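PDB 5XSO: response regulator FixJ from Bradyrhizobium japonicum, which induces expression of the nifA and fixK genes when activated by its oxygen-sensing partner kinase FixL, binding DNA through a C-terminal helix-turn-helix domain. Local coordinates for residues P155-V160 / M192-A197; L168-I173 / T183-R188. All coordinates share one frame; numbering follows the deposited sequence. Where two conformers were deposited one is given.

Overall arrangement
Both contacts lie in the LuxR-type DNA-binding domain and share helix 184-195, which meets helix 155-166 in contact 1 and helix 170-177 in contact 2. Contact 1 is a single long-armed salt bridge near the C-terminal end of the shared helix, with a buried glutamate and a partly exposed lysine. Contact 2, at the N-terminal end, buries more surface and is layered: isoleucines inside, an amide-to-carboxylate hydrogen bond and a water at the surface. Their centres are 11 Å apart, and contact 2 is nested along the chain within contact 1. Y187 joins them, its ring packing on R156 and E157, while V160 reaches both Y187 and I173.

Contact 1: residues P155-V160 / M192-A197; sequences PRERQV and MTKMQA. With FMT (formic acid), chain I.
E157 and K194 form a salt bridge between helix 155-166 and helix 184-195, the first helix and the DNA-recognition helix of the LuxR-type helix-turn-helix domain. The contact is narrow: NZ of K194 lies 2.8 Å from OE2 of E157, on the syn lone pair, the side facing the other carboxylate oxygen. The two side chains meet at about a right angle. K194 bridges the gap because its chain is fully extended beyond CG (chi2 -178°), carrying the ammonium to the carboxylate although the CA atoms of E157 and K194 are 9.7 Å apart. Water 1 closes a small ring beside the bridge, donating to OE1 of E157 at 2.7 Å and accepting from NZ of K194 at 3.1 Å. Both carboxylate oxygens are thereby tied to the same ammonium, one directly and one through water. A formic acid, probably from the crystallisation liquor, accepts a weak hydrogen bond from NZ of K194.

Further out, S152 O, at the end of helix 140-152, also accepts from NZ of K194, and S154 N, just before helix 155-166, donates to OE2 of E157, so both charged groups also bond to the backbone where the two helices join. The side chain of E157 also touches V191 of helix 184-195. Just past K194 the recognition helix ends in a Schellman motif, with Q196 at the positive-phi position and A197 N bonded to M192 O. The side chain of Q196 folds back over this end, and its NE2 donates to T193 O at 2.7 Å, in the carbonyl plane and nearly straight at 171°.

Contact 2: residues L168-I173 / T183-R188; sequences LSNKLI and TIEVYR
I184 and N170, the two residues with most surface buried here, pack side by side at the start of the two helices of the helix-turn-helix motif. Their side chains run past each other in opposite directions, and CG2 of I184 presses against the amide of N170, 3.4 Å from its CG. The other branch of I184 turns inward: with CG1 anti to the carbonyl carbon and the chain bent again at chi2 (-63°), CD1 comes within 3.8 Å of CG2 of I173.

N170 also carries the polar side of the contact. Its ND2 donates to OE1 of E185 at 2.8 Å and 162°, the oxygen lying almost in the amide plane and using its anti lone pair. The chain of E185 bends at chi2 to bring the carboxylate there, its plane turned 43° from that of the amide. Water 2 donates to OD1 of N170 and OE1 of E185, and accepts from NH1 of R188 at 2.9 Å. A leucine in place of N170 would probably leave E185 OE1 without its direct donor and water 2 without one acceptor. S169 caps helix 170-177, its OG accepting from L172 N.

Helix 170-177 and the recognition helix 184-195 thus close on I173 and I184. A174 and I179 also touch I184, while L164 of helix 155-166 packs on I173, so that this helix lies against the helix-turn-helix pair.

Contact 1: residues P155-V160 / M192-A197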
ATOM      1  N   PRO A 155      19.082  10.469  14.959  1.00 16.65           N
ATOM      2  CA  PRO A 155      19.699   9.152  14.771  1.00 16.94           C
ATOM      3  C   PRO A 155      19.929   8.414  16.070  1.00 15.11           C
ATOM      4  O   PRO A 155      19.647   7.208  16.131  1.00 15.03           O
ATOM      5  CB  PRO A 155      21.028   9.478  14.016  1.00 18.59           C
ATOM      6  CG  PRO A 155      20.685  10.708  13.258  1.00 19.86           C
ATOM      7  CD  PRO A 155      19.858  11.527  14.250  1.00 18.18           C
ATOM      8  N   ARG A 156      20.400   9.079  17.133  1.00 13.91           N
ATOM      9  CA  ARG A 156      20.639   8.341  18.361  1.00 12.53           C
ATOM     10  C   ARG A 156      19.313   7.927  18.985  1.00 11.40           C
ATOM     11  O   ARG A 156      19.215   6.888  19.646  1.00 10.94           O
ATOM     12  CB  ARG A 156      21.366   9.212  19.367  1.00 12.61           C
ATOM     13  CG  ARG A 156      22.880   9.472  19.053  1.00 13.79           C
ATOM     14  CD  ARG A 156      23.609   8.233  18.530  1.00 14.92           C
ATOM     15  NE  ARG A 156      25.054   8.461  18.425  1.00 15.46           N
ATOM     16  CZ  ARG A 156      25.934   7.479  18.308  1.00 16.06           C
ATOM     17  NH1 ARG A 156      25.532   6.201  18.266  1.00 15.90           N
ATOM     18  NH2 ARG A 156      27.231   7.771  18.250  1.00 17.35           N
ATOM     19  N   GLU A 157      18.311   8.792  18.870  1.00 11.27           N
ATOM     20  CA  GLU A 157      16.987   8.428  19.395  1.00 10.52           C
ATOM     21  C   GLU A 157      16.442   7.197  18.693  1.00 11.32           C
ATOM     22  O   GLU A 157      15.819   6.328  19.334  1.00 11.45           O
ATOM     23  CB  GLU A 157      16.017   9.607  19.231  1.00 10.71           C
ATOM     24  CG  GLU A 157      16.281  10.681  20.308  1.00 10.97           C
ATOM     25  CD  GLU A 157      15.837  12.042  19.884  1.00 11.35           C
ATOM     26  OE1 GLU A 157      16.178  12.980  20.613  1.00 12.44           O
ATOM     27  OE2 GLU A 157      15.116  12.213  18.870  1.00 11.74           O
ATOM     28  N   ARG A 158      16.671   7.100  17.369  1.00 12.93           N
ATOM     29  CA  ARG A 158      16.221   5.925  16.638  1.00 14.15           C
ATOM     30  C   ARG A 158      16.949   4.680  17.138  1.00 13.88           C
ATOM     31  O   ARG A 158      16.328   3.632  17.358  1.00 14.04           O
ATOM     32  CB  ARG A 158      16.409   6.172  15.126  1.00 17.00           C
ATOM     33  CG  ARG A 158      16.177   4.978  14.256  1.00 23.83           C
ATOM     34  CD  ARG A 158      14.664   4.689  14.188  1.00 25.71           C
ATOM     35  NE  ARG A 158      14.433   3.576  13.271  1.00 35.67           N
ATOM     36  CZ  ARG A 158      14.150   3.713  11.976  1.00 41.95           C
ATOM     37  NH1 ARG A 158      14.041   4.924  11.422  1.00 33.42           N
ATOM     38  NH2 ARG A 158      13.980   2.629  11.232  1.00 42.97           N
ATOM     39  N   GLN A 159      18.270   4.790  17.367  1.00 13.67           N
ATOM     40  CA  GLN A 159      19.020   3.672  17.944  1.00 13.56           C
ATOM     41  C   GLN A 159      18.525   3.289  19.320  1.00 12.07           C
ATOM     42  O   GLN A 159      18.455   2.100  19.651  1.00 12.36           O
ATOM     43  CB  GLN A 159      20.526   4.019  18.034  1.00 13.75           C
ATOM     44  CG  GLN A 159      21.170   4.036  16.648  1.00 15.73           C
ATOM     45  CD  GLN A 159      22.617   4.528  16.726  1.00 18.30           C
ATOM     46  OE1 GLN A 159      22.992   5.219  17.669  1.00 15.32           O
ATOM     47  NE2 GLN A 159      23.426   4.134  15.775  1.00 20.51           N
ATOM     48  N   VAL A 160      18.273   4.263  20.178  1.00 10.75           N
ATOM     49  CA  VAL A 160      17.757   3.961  21.518  1.00  9.56           C
ATOM     50  C   VAL A 160      16.388   3.287  21.435  1.00  9.81           C
ATOM     51  O   VAL A 160      16.121   2.308  22.132  1.00  9.75           O
ATOM     52  CB  VAL A 160      17.718   5.230  22.399  1.00  8.45           C
ATOM     53  CG1 VAL A 160      16.983   4.898  23.755  1.00  7.64           C
ATOM     54  CG2 VAL A 160      19.166   5.751  22.700  1.00  8.47           C
ATOM     55  N   MET A 192      10.022   8.632  23.847  1.00  8.28           N
ATOM     56  CA  MET A 192       8.651   8.454  24.311  0.50  8.76           C
ATOM     57  C   MET A 192       7.793   9.669  23.959  1.00  9.74           C
ATOM     58  O   MET A 192       6.622   9.522  23.545  1.00 10.73           O
ATOM     59  CB  MET A 192       8.671   8.163  25.811  0.50  9.30           C
ATOM     60  CG  MET A 192       9.607   6.966  26.139  0.50  8.14           C
ATOM     61  SD  MET A 192       9.146   5.407  25.296  0.50 14.94           S
ATOM     62  CE  MET A 192       7.731   4.879  26.192  0.50  9.06           C
ATOM     63  N   THR A 193       8.344  10.887  24.103  1.00  9.83           N
ATOM     64  CA  THR A 193       7.578  12.110  23.789  1.00 10.81           C
ATOM     65  C   THR A 193       7.285  12.239  22.293  1.00 11.72           C
ATOM     66  O   THR A 193       6.144  12.530  21.889  1.00 13.07           O
ATOM     67  CB  THR A 193       8.340  13.346  24.302  1.00 14.79           C
ATOM     68  OG1 THR A 193       8.504  13.223  25.709  1.00 13.41           O
ATOM     69  CG2 THR A 193       7.536  14.662  24.019  1.00 16.38           C
ATOM     70  N   LYS A 194       8.299  12.016  21.447  1.00 11.64           N
ATOM     71  CA  LYS A 194       8.116  12.183  20.016  1.00 13.20           C
ATOM     72  C   LYS A 194       7.197  11.107  19.459  1.00 15.33           C
ATOM     73  O   LYS A 194       6.370  11.385  18.582  1.00 15.99           O
ATOM     74  CB  LYS A 194       9.478  12.134  19.308  1.00 13.07           C
ATOM     75  CG  LYS A 194      10.329  13.394  19.469  1.00 13.53           C
ATOM     76  CD  LYS A 194      11.614  13.245  18.680  1.00 13.16           C
ATOM     77  CE  LYS A 194      12.464  14.569  18.736  1.00 17.11           C
ATOM     78  NZ  LYS A 194      13.744  14.438  17.918  1.00 16.69           N
ATOM     79  N   MET A 195       7.270   9.901  20.005  1.00 13.36           N
ATOM     80  CA  MET A 195       6.403   8.825  19.557  1.00 15.54           C
ATOM     81  C   MET A 195       5.027   8.852  20.217  1.00 15.10           C
ATOM     82  O   MET A 195       4.115   8.164  19.738  1.00 16.63           O
ATOM     83  CB  MET A 195       7.057   7.467  19.810  1.00 13.80           C
ATOM     84  CG  MET A 195       8.303   7.175  19.013  1.00 13.81           C
ATOM     85  SD  MET A 195       8.094   7.349  17.210  1.00 16.28           S
ATOM     86  CE  MET A 195       6.822   6.124  17.050  1.00 31.11           C
ATOM     87  N   GLN A 196       4.868   9.642  21.266  1.00 14.20           N
ATOM     88  CA  GLN A 196       3.656   9.652  22.103  1.00 14.70           C
ATOM     89  C   GLN A 196       3.360   8.251  22.621  1.00 14.58           C
ATOM     90  O   GLN A 196       2.239   7.720  22.493  1.00 16.06           O
ATOM     91  CB  GLN A 196       2.469  10.240  21.322  1.00 18.60           C
ATOM     92  CG  GLN A 196       2.723  11.756  21.172  1.00 23.58           C
ATOM     93  CD  GLN A 196       2.593  12.507  22.524  1.00 53.34           C
ATOM     94  OE1 GLN A 196       1.470  12.750  22.987  1.00 47.97           O
ATOM     95  NE2 GLN A 196       3.754  12.909  23.153  1.00 46.43           N
ATOM     96  N   ALA A 197       4.405   7.598  23.143  1.00 13.09           N
ATOM     97  CA  ALA A 197       4.277   6.247  23.690  1.00 13.06           C
ATOM     98  C   ALA A 197       4.322   6.364  25.212  1.00 12.49           C
ATOM     99  O   ALA A 197       5.170   7.091  25.751  1.00 12.42           O
ATOM    100  CB  ALA A 197       5.412   5.327  23.194  1.00 12.58           C
TER
HETATM  101  C   FMT I 408      15.460  16.864  17.021  1.00 70.59           C
HETATM  102  O1  FMT I 408      15.481  16.436  15.862  1.00 70.68           O
HETATM  103  O2  FMT I 408      14.431  17.171  17.635  1.00 68.13           O
HETATM  104  O   HOH W   1      15.679  15.541  20.054  1.00 27.04           O

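Contact 2: residues L168-I173 / T183-R188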
ATOM      1  N   LEU A 168      17.523  -4.497  25.209  1.00 15.13           N
ATOM      2  CA  LEU A 168      18.797  -4.136  25.843  1.00 13.59           C
ATOM      3  C   LEU A 168      18.589  -3.279  27.067  1.00 12.49           C
ATOM      4  O   LEU A 168      17.689  -2.428  27.130  1.00 11.96           O
ATOM      5  CB  LEU A 168      19.706  -3.361  24.862  1.00 13.41           C
ATOM      6  CG  LEU A 168      20.082  -4.106  23.603  1.00 17.20           C
ATOM      7  CD1 LEU A 168      21.128  -3.235  22.812  1.00 17.21           C
ATOM      8  CD2 LEU A 168      20.622  -5.498  23.864  1.00 22.27           C
ATOM      9  N   SER A 169      19.453  -3.504  28.057  1.00 12.56           N
ATOM     10  CA  SER A 169      19.585  -2.592  29.181  1.00 11.63           C
ATOM     11  C   SER A 169      20.153  -1.267  28.696  1.00 10.64           C
ATOM     12  O   SER A 169      20.760  -1.193  27.619  1.00 10.93           O
ATOM     13  CB  SER A 169      20.527  -3.207  30.256  1.00 12.76           C
ATOM     14  OG  SER A 169      21.850  -3.345  29.652  1.00 13.54           O
ATOM     15  N   ASN A 170      20.034  -0.232  29.539  1.00  9.81           N
ATOM     16  CA  ASN A 170      20.702   1.033  29.214  1.00  9.46           C
ATOM     17  C   ASN A 170      22.207   0.866  29.032  1.00 10.20           C
ATOM     18  O   ASN A 170      22.803   1.486  28.151  1.00 10.20           O
ATOM     19  CB  ASN A 170      20.461   2.053  30.315  1.00  9.68           C
ATOM     20  CG  ASN A 170      19.015   2.615  30.302  1.00  9.42           C
ATOM     21  OD1 ASN A 170      18.179   2.179  29.519  1.00 10.94           O
ATOM     22  ND2 ASN A 170      18.758   3.613  31.157  1.00  7.65           N
ATOM     23  N   LYS A 171      22.853   0.048  29.883  1.00 11.29           N
ATOM     24  CA  LYS A 171      24.296  -0.156  29.744  1.00 12.54           C
ATOM     25  C   LYS A 171      24.619  -0.796  28.412  1.00 13.16           C
ATOM     26  O   LYS A 171      25.598  -0.420  27.738  1.00 13.75           O
ATOM     27  CB  LYS A 171      24.750  -1.039  30.917  1.00 17.63           C
ATOM     28  CG  LYS A 171      26.220  -1.480  30.865  1.00 31.19           C
ATOM     29  CD  LYS A 171      26.698  -1.888  32.261  1.00 29.89           C
ATOM     30  CE  LYS A 171      25.942  -3.078  32.814  1.00 34.97           C
ATOM     31  NZ  LYS A 171      26.570  -3.494  34.123  1.00 27.68           N
ATOM     32  N   LEU A 172      23.805  -1.742  27.984  1.00 13.29           N
ATOM     33  CA  LEU A 172      24.072  -2.370  26.703  1.00 14.23           C
ATOM     34  C   LEU A 172      23.698  -1.470  25.530  1.00 13.42           C
ATOM     35  O   LEU A 172      24.349  -1.574  24.467  1.00 14.41           O
ATOM     36  CB  LEU A 172      23.357  -3.719  26.548  1.00 15.11           C
ATOM     37  CG  LEU A 172      23.901  -4.871  27.431  1.00 18.69           C
ATOM     38  CD1 LEU A 172      22.974  -6.045  27.318  1.00 19.69           C
ATOM     39  CD2 LEU A 172      25.306  -5.244  26.958  1.00 18.33           C
ATOM     40  N   ILE A 173      22.668  -0.626  25.662  1.00 11.97           N
ATOM     41  CA  ILE A 173      22.392   0.327  24.584  1.00 11.48           C
ATOM     42  C   ILE A 173      23.602   1.246  24.375  1.00 11.76           C
ATOM     43  O   ILE A 173      24.070   1.443  23.246  1.00 12.54           O
ATOM     44  CB  ILE A 173      21.110   1.133  24.877  1.00 11.16           C
ATOM     45  CG1 ILE A 173      19.899   0.180  24.827  1.00 10.25           C
ATOM     46  CG2 ILE A 173      20.938   2.261  23.762  1.00  9.87           C
ATOM     47  CD1 ILE A 173      18.499   0.896  25.235  1.00  9.12           C
ATOM     48  N   THR A 183      23.472   9.834  28.604  1.00  9.40           N
ATOM     49  CA  THR A 183      22.460  10.355  27.678  1.00  8.72           C
ATOM     50  C   THR A 183      21.364   9.352  27.369  1.00  8.16           C
ATOM     51  O   THR A 183      20.426   9.706  26.648  1.00  7.67           O
ATOM     52  CB  THR A 183      23.096  10.854  26.349  1.00 15.18           C
ATOM     53  OG1 THR A 183      23.754   9.762  25.680  1.00 13.93           O
ATOM     54  CG2 THR A 183      24.144  11.965  26.614  1.00 16.04           C
ATOM     55  N   ILE A 184      21.449   8.104  27.866  1.00  7.71           N
ATOM     56  CA  ILE A 184      20.466   7.097  27.448  1.00  7.25           C
ATOM     57  C   ILE A 184      19.059   7.487  27.897  1.00  6.45           C
ATOM     58  O   ILE A 184      18.090   7.408  27.110  1.00  6.61           O
ATOM     59  CB  ILE A 184      20.861   5.708  27.968  1.00  7.44           C
ATOM     60  CG1 ILE A 184      22.249   5.275  27.406  1.00  8.92           C
ATOM     61  CG2 ILE A 184      19.686   4.656  27.624  1.00  7.13           C
ATOM     62  CD1 ILE A 184      22.327   5.116  25.858  1.00 12.04           C
ATOM     63  N   GLU A 185      18.922   7.914  29.141  1.00  6.44           N
ATOM     64  CA  GLU A 185      17.578   8.286  29.595  1.00  8.72           C
ATOM     65  C   GLU A 185      17.110   9.571  28.945  1.00  9.79           C
ATOM     66  O   GLU A 185      15.898   9.779  28.831  1.00  7.38           O
ATOM     67  CB  GLU A 185      17.527   8.433  31.119  1.00  6.42           C
ATOM     68  CG  GLU A 185      17.639   7.096  31.826  1.00  6.65           C
ATOM     69  CD  GLU A 185      16.349   6.282  31.742  1.00 10.02           C
ATOM     70  OE1 GLU A 185      16.415   5.053  31.676  1.00  8.47           O
ATOM     71  OE2 GLU A 185      15.267   6.897  31.734  1.00  9.12           O
ATOM     72  N   VAL A 186      18.030  10.462  28.555  1.00  6.50           N
ATOM     73  CA  VAL A 186      17.617  11.662  27.809  1.00  6.78           C
ATOM     74  C   VAL A 186      16.994  11.263  26.486  1.00  7.03           C
ATOM     75  O   VAL A 186      15.908  11.730  26.122  1.00  6.73           O
ATOM     76  CB  VAL A 186      18.808  12.611  27.598  1.00  7.98           C
ATOM     77  CG1 VAL A 186      18.389  13.850  26.696  1.00 12.51           C
ATOM     78  CG2 VAL A 186      19.416  13.010  28.968  1.00 12.05           C
ATOM     79  N   TYR A 187      17.677  10.378  25.755  1.00  7.22           N
ATOM     80  CA  TYR A 187      17.138   9.933  24.497  1.00  6.94           C
ATOM     81  C   TYR A 187      15.864   9.131  24.699  1.00  6.59           C
ATOM     82  O   TYR A 187      14.935   9.271  23.887  1.00  6.99           O
ATOM     83  CB  TYR A 187      18.183   9.102  23.732  1.00  7.41           C
ATOM     84  CG  TYR A 187      19.360   9.953  23.234  1.00  8.17           C
ATOM     85  CD1 TYR A 187      19.154  11.208  22.637  1.00  8.76           C
ATOM     86  CD2 TYR A 187      20.671   9.494  23.385  1.00  9.67           C
ATOM     87  CE1 TYR A 187      20.272  11.986  22.121  1.00  9.80           C
ATOM     88  CE2 TYR A 187      21.769  10.226  22.924  1.00 10.33           C
ATOM     89  CZ  TYR A 187      21.550  11.477  22.295  1.00 10.33           C
ATOM     90  OH  TYR A 187      22.615  12.199  21.819  1.00 11.38           O
ATOM     91  N   ARG A 188      15.821   8.259  25.727  1.00  6.13           N
ATOM     92  CA  ARG A 188      14.589   7.509  25.963  1.00  6.06           C
ATOM     93  C   ARG A 188      13.404   8.478  26.108  1.00  6.78           C
ATOM     94  O   ARG A 188      12.292   8.256  25.561  1.00  7.14           O
ATOM     95  CB  ARG A 188      14.748   6.680  27.247  1.00  5.80           C
ATOM     96  CG  ARG A 188      13.436   5.852  27.535  1.00  6.05           C
ATOM     97  CD  ARG A 188      13.158   5.772  29.041  1.00  5.93           C
ATOM     98  NE  ARG A 188      11.913   4.996  29.277  1.00  6.54           N
ATOM     99  CZ  ARG A 188      11.886   3.682  29.487  1.00  9.28           C
ATOM    100  NH1 ARG A 188      13.006   2.919  29.371  1.00  8.70           N
ATOM    101  NH2 ARG A 188      10.690   3.102  29.736  1.00  8.43           N
TER
HETATM  102  O   HOH W   2      15.817   3.719  29.192  1.00  9.78           O